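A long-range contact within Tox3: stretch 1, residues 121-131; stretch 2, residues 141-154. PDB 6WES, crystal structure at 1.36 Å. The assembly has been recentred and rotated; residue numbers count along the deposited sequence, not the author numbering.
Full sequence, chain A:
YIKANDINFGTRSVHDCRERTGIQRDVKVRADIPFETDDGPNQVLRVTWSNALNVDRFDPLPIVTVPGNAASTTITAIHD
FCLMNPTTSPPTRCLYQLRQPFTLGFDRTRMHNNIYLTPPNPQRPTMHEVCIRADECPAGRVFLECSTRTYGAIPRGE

Stretch 1 (121-131) NPQRPTMHEVC
Stretch 2, residues 141-154: RVFLECSTRTYGAI

Two antiparallel segments need few direct hydrogen bonds when water and side chains carry the pairing onward, and Tox3 offers a compact example. Residues 121-131 and 141-154 run with end-to-end directions 154° apart, burying 858 Å² in total.

At the start of stretch 2, Val 142 O lies 3.4 Å from Val 130 CB. Phe 143 (phi/psi -149/160, chi1 m, chi2 -84°) sets CD1 3.8 Å from Val 130 CG1 and its CB 3.5 Å from His 128 CB, an apolar patch suited to a bulky ring. Leu 144 (-106/134) pairs with Glu 129 (-133/139) at a CA-CA distance of 5.3 Å: Leu 144 N donates to Glu 129 O and Glu 129 N to Leu 144 O, both at 2.9 Å. Met 127, His 128 and Glu 129 are buried, the Glu 129 carboxylate being satisfied by hydrogen bonds elsewhere in the structure.

Glu 145 (-76/137, chi1 t) faces His 128 (-138/138, chi1 m) in a non-hydrogen-bonded pair, CA atoms 4.3 Å apart; their side chains share one sheet face, with Glu 145 OE1 3.6 Å from His 128 CE1. Cys 146 (-86/176, chi1 m) closes the ladder, its N donating to Met 127 O at 2.9 Å, while SG packs 4.0 Å from Met 127 CG (chi1 t).

Beyond this the backbones widen to 6.5 Å between the CA atoms of Thr 126 and Thr 148, and waters bridge them. One molecule links Cys 146 O to Met 127 N, at 2.8 and 3.1 Å respectively. At Thr 148 (-85/121, chi1 m), a second accepts from Thr 148 N at 2.8 Å and Arg 124 NH2 at 2.7 Å, exploiting the extended t,t,t arginine.

Finally, Tyr 151 (-157/158, chi1 p, chi2 -83°) packs against the extended segment Pro 122 to Pro 125 (-59/139, -110/145, -67/123, -91/174). Arg 124 CA sits 3.6 Å from the centroid of the Tyr 151 ring, over its face, and Pro 125 CD is 3.7 Å from Tyr 151 CB. Gly 152 CA lies 3.9 Å from Pro 122 CB.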

# COMPACT_ATOMS: atom_id res chain seq x y z
N ASN A 121 10.25 3.90 -6.02
CA ASN A 121 10.25 5.15 -5.30
C ASN A 121 9.04 5.19 -4.38
O ASN A 121 7.97 4.71 -4.75
CB ASN A 121 10.16 6.33 -6.28
CG ASN A 121 11.33 6.37 -7.24
OD1 ASN A 121 12.48 6.59 -6.83
ND2 ASN A 121 11.06 6.11 -8.52
N PRO A 122 9.17 5.76 -3.19
CA PRO A 122 7.99 5.92 -2.32
C PRO A 122 6.95 6.76 -3.03
O PRO A 122 7.28 7.74 -3.72
CB PRO A 122 8.55 6.65 -1.10
CG PRO A 122 10.05 6.39 -1.15
CD PRO A 122 10.40 6.31 -2.60
N GLN A 123 5.70 6.36 -2.89
CA GLN A 123 4.60 7.10 -3.48
C GLN A 123 3.79 7.75 -2.38
O GLN A 123 3.63 7.20 -1.28
CB GLN A 123 3.72 6.19 -4.32
CG GLN A 123 4.36 5.89 -5.68
CD GLN A 123 3.40 5.17 -6.58
OE1 GLN A 123 3.41 3.94 -6.62
NE2 GLN A 123 2.54 5.91 -7.27
N ARG A 124 3.28 8.93 -2.68
CA ARG A 124 2.55 9.72 -1.69
C ARG A 124 1.23 9.05 -1.33
O ARG A 124 0.40 8.78 -2.21
CB ARG A 124 2.25 11.10 -2.28
CG ARG A 124 1.57 12.09 -1.32
CD ARG A 124 1.34 13.46 -2.00
NE ARG A 124 0.64 14.41 -1.12
CZ ARG A 124 0.68 15.73 -1.25
NH1 ARG A 124 1.38 16.28 -2.24
NH2 ARG A 124 0.03 16.51 -0.40
N PRO A 125 0.99 8.76 -0.05
CA PRO A 125 -0.30 8.21 0.38
C PRO A 125 -1.25 9.34 0.76
O PRO A 125 -0.88 10.51 0.78
CB PRO A 125 0.10 7.43 1.63
CG PRO A 125 1.21 8.28 2.24
CD PRO A 125 1.97 8.86 1.05
N THR A 126 -2.49 8.97 1.05
CA THR A 126 -3.44 9.90 1.65
C THR A 126 -4.07 9.24 2.86
O THR A 126 -4.23 8.02 2.91
CB THR A 126 -4.54 10.30 0.67
OG1 THR A 126 -5.27 9.14 0.24
CG2 THR A 126 -3.94 11.02 -0.54
N MET A 127 -4.43 10.05 3.85
CA MET A 127 -5.13 9.56 5.03
C MET A 127 -6.45 10.30 5.14
O MET A 127 -6.58 11.45 4.69
CB MET A 127 -4.33 9.76 6.32
CG MET A 127 -4.98 9.09 7.55
SD MET A 127 -3.96 9.14 9.04
CE MET A 127 -2.75 7.90 8.53
N HIS A 128 -7.43 9.63 5.73
CA HIS A 128 -8.80 10.08 5.78
C HIS A 128 -9.32 9.80 7.18
O HIS A 128 -8.99 8.76 7.76
CB HIS A 128 -9.57 9.29 4.69
CG HIS A 128 -8.92 9.39 3.35
ND1 HIS A 128 -9.28 10.36 2.44
CD2 HIS A 128 -7.88 8.71 2.79
CE1 HIS A 128 -8.52 10.25 1.36
NE2 HIS A 128 -7.65 9.27 1.55
N GLU A 129 -10.07 10.74 7.76
CA GLU A 129 -10.46 10.67 9.16
C GLU A 129 -11.95 10.96 9.30
O GLU A 129 -12.48 11.87 8.65
CB GLU A 129 -9.67 11.73 9.99
CG GLU A 129 -10.05 11.85 11.50
CD GLU A 129 -9.46 13.10 12.21
OE1 GLU A 129 -9.82 14.22 11.84
OE2 GLU A 129 -8.64 12.96 13.15
N VAL A 130 -12.64 10.21 10.17
CA VAL A 130 -14.00 10.56 10.58
C VAL A 130 -14.08 10.40 12.10
O VAL A 130 -13.63 9.39 12.64
CB VAL A 130 -15.08 9.72 9.85
CG1 VAL A 130 -14.84 8.21 9.96
CG2 VAL A 130 -16.52 10.12 10.28
N CYS A 131 -14.59 11.42 12.79
CA CYS A 131 -14.63 11.40 14.24
C CYS A 131 -16.04 11.68 14.76
O CYS A 131 -16.81 12.42 14.15
CB CYS A 131 -13.73 12.46 14.88
SG CYS A 131 -12.02 12.28 14.44
N ARG A 141 -17.82 4.87 6.42
CA ARG A 141 -18.73 5.16 5.32
C ARG A 141 -18.42 6.46 4.59
O ARG A 141 -18.80 6.60 3.41
CB ARG A 141 -20.19 5.15 5.82
CG ARG A 141 -20.60 3.84 6.47
CD ARG A 141 -22.11 3.76 6.71
NE ARG A 141 -22.54 2.41 7.08
CZ ARG A 141 -22.82 2.03 8.33
NH1 ARG A 141 -22.73 2.90 9.32
NH2 ARG A 141 -23.20 0.79 8.58
N VAL A 142 -17.73 7.40 5.25
CA VAL A 142 -17.37 8.69 4.67
C VAL A 142 -16.24 9.25 5.53
O VAL A 142 -16.10 8.89 6.69
CB VAL A 142 -18.60 9.65 4.66
CG1 VAL A 142 -18.93 10.12 6.08
CG2 VAL A 142 -18.35 10.84 3.71
N PHE A 143 -15.43 10.15 4.95
CA PHE A 143 -14.23 10.65 5.61
C PHE A 143 -13.93 12.08 5.16
O PHE A 143 -14.37 12.52 4.09
CB PHE A 143 -12.98 9.85 5.19
CG PHE A 143 -12.98 8.40 5.62
CD1 PHE A 143 -12.56 8.03 6.88
CD2 PHE A 143 -13.35 7.41 4.72
CE1 PHE A 143 -12.51 6.68 7.24
CE2 PHE A 143 -13.31 6.07 5.07
CZ PHE A 143 -12.90 5.70 6.33
N LEU A 144 -13.15 12.79 5.97
CA LEU A 144 -12.48 14.03 5.56
C LEU A 144 -11.00 13.75 5.34
O LEU A 144 -10.36 13.12 6.19
CB LEU A 144 -12.61 15.09 6.66
CG LEU A 144 -13.99 15.69 6.97
CD1 LEU A 144 -13.99 16.42 8.31
CD2 LEU A 144 -14.42 16.63 5.87
N GLU A 145 -10.43 14.23 4.24
CA GLU A 145 -9.03 13.96 3.96
C GLU A 145 -8.11 14.82 4.84
O GLU A 145 -8.35 16.01 5.04
CB GLU A 145 -8.73 14.22 2.48
CG GLU A 145 -7.35 13.76 2.03
CD GLU A 145 -7.20 13.75 0.52
OE1 GLU A 145 -8.18 13.46 -0.19
OE2 GLU A 145 -6.08 14.04 0.05
N CYS A 146 -7.06 14.19 5.37
CA CYS A 146 -6.01 14.78 6.18
C CYS A 146 -4.92 15.37 5.29
O CYS A 146 -4.95 15.23 4.07
CB CYS A 146 -5.40 13.69 7.06
SG CYS A 146 -6.57 12.76 8.06
N SER A 147 -3.92 16.03 5.89
CA SER A 147 -2.77 16.44 5.11
C SER A 147 -1.58 15.51 5.38
O SER A 147 -1.38 15.03 6.49
CB SER A 147 -2.40 17.91 5.36
OG SER A 147 -2.24 18.15 6.75
N THR A 148 -0.83 15.22 4.32
CA THR A 148 0.35 14.37 4.42
C THR A 148 1.52 15.25 4.84
O THR A 148 1.86 16.22 4.15
CB THR A 148 0.60 13.68 3.08
OG1 THR A 148 -0.56 12.90 2.74
CG2 THR A 148 1.83 12.75 3.14
N ARG A 149 2.14 14.93 5.98
CA ARG A 149 3.30 15.70 6.41
C ARG A 149 4.56 15.26 5.71
O ARG A 149 5.36 16.09 5.28
CB ARG A 149 3.48 15.62 7.92
CG ARG A 149 4.26 16.87 8.35
CD ARG A 149 4.80 16.76 9.70
NE ARG A 149 3.73 16.74 10.68
CZ ARG A 149 3.95 16.52 11.95
NH1 ARG A 149 5.20 16.35 12.38
NH2 ARG A 149 2.94 16.46 12.80
N THR A 150 4.76 13.95 5.58
CA THR A 150 5.94 13.43 4.91
C THR A 150 5.70 11.95 4.63
O THR A 150 4.79 11.34 5.19
CB THR A 150 7.21 13.65 5.75
OG1 THR A 150 8.35 13.29 4.96
CG2 THR A 150 7.20 12.85 7.05
N TYR A 151 6.53 11.38 3.75
CA TYR A 151 6.48 9.95 3.47
C TYR A 151 7.83 9.54 2.91
O TYR A 151 8.59 10.37 2.39
CB TYR A 151 5.34 9.58 2.51
CG TYR A 151 5.46 10.21 1.15
CD1 TYR A 151 5.03 11.50 0.93
CD2 TYR A 151 6.02 9.51 0.08
CE1 TYR A 151 5.15 12.08 -0.32
CE2 TYR A 151 6.15 10.12 -1.18
CZ TYR A 151 5.70 11.39 -1.35
OH TYR A 151 5.79 12.03 -2.57
N GLY A 152 8.14 8.25 3.01
CA GLY A 152 9.42 7.78 2.50
C GLY A 152 9.64 6.32 2.82
O GLY A 152 8.73 5.65 3.32
N ALA A 153 10.83 5.83 2.49
CA ALA A 153 11.14 4.43 2.72
C ALA A 153 11.23 4.13 4.21
O ALA A 153 11.52 5.00 5.03
CB ALA A 153 12.49 4.11 2.06
N ILE A 154 10.97 2.88 4.56
CA ILE A 154 11.16 2.44 5.94
C ILE A 154 12.64 2.12 6.14
O ILE A 154 13.20 1.36 5.34
CB ILE A 154 10.30 1.22 6.24
CG1 ILE A 154 8.81 1.58 6.09
CG2 ILE A 154 10.59 0.70 7.65
CD1 ILE A 154 7.88 0.36 6.27
O HOH W 1 -1.40 13.38 -0.01
O HOH W 2 -1.58 16.20 1.77
O HOH W 3 -3.66 12.91 3.08
O HOH W 4 -11.96 11.62 2.08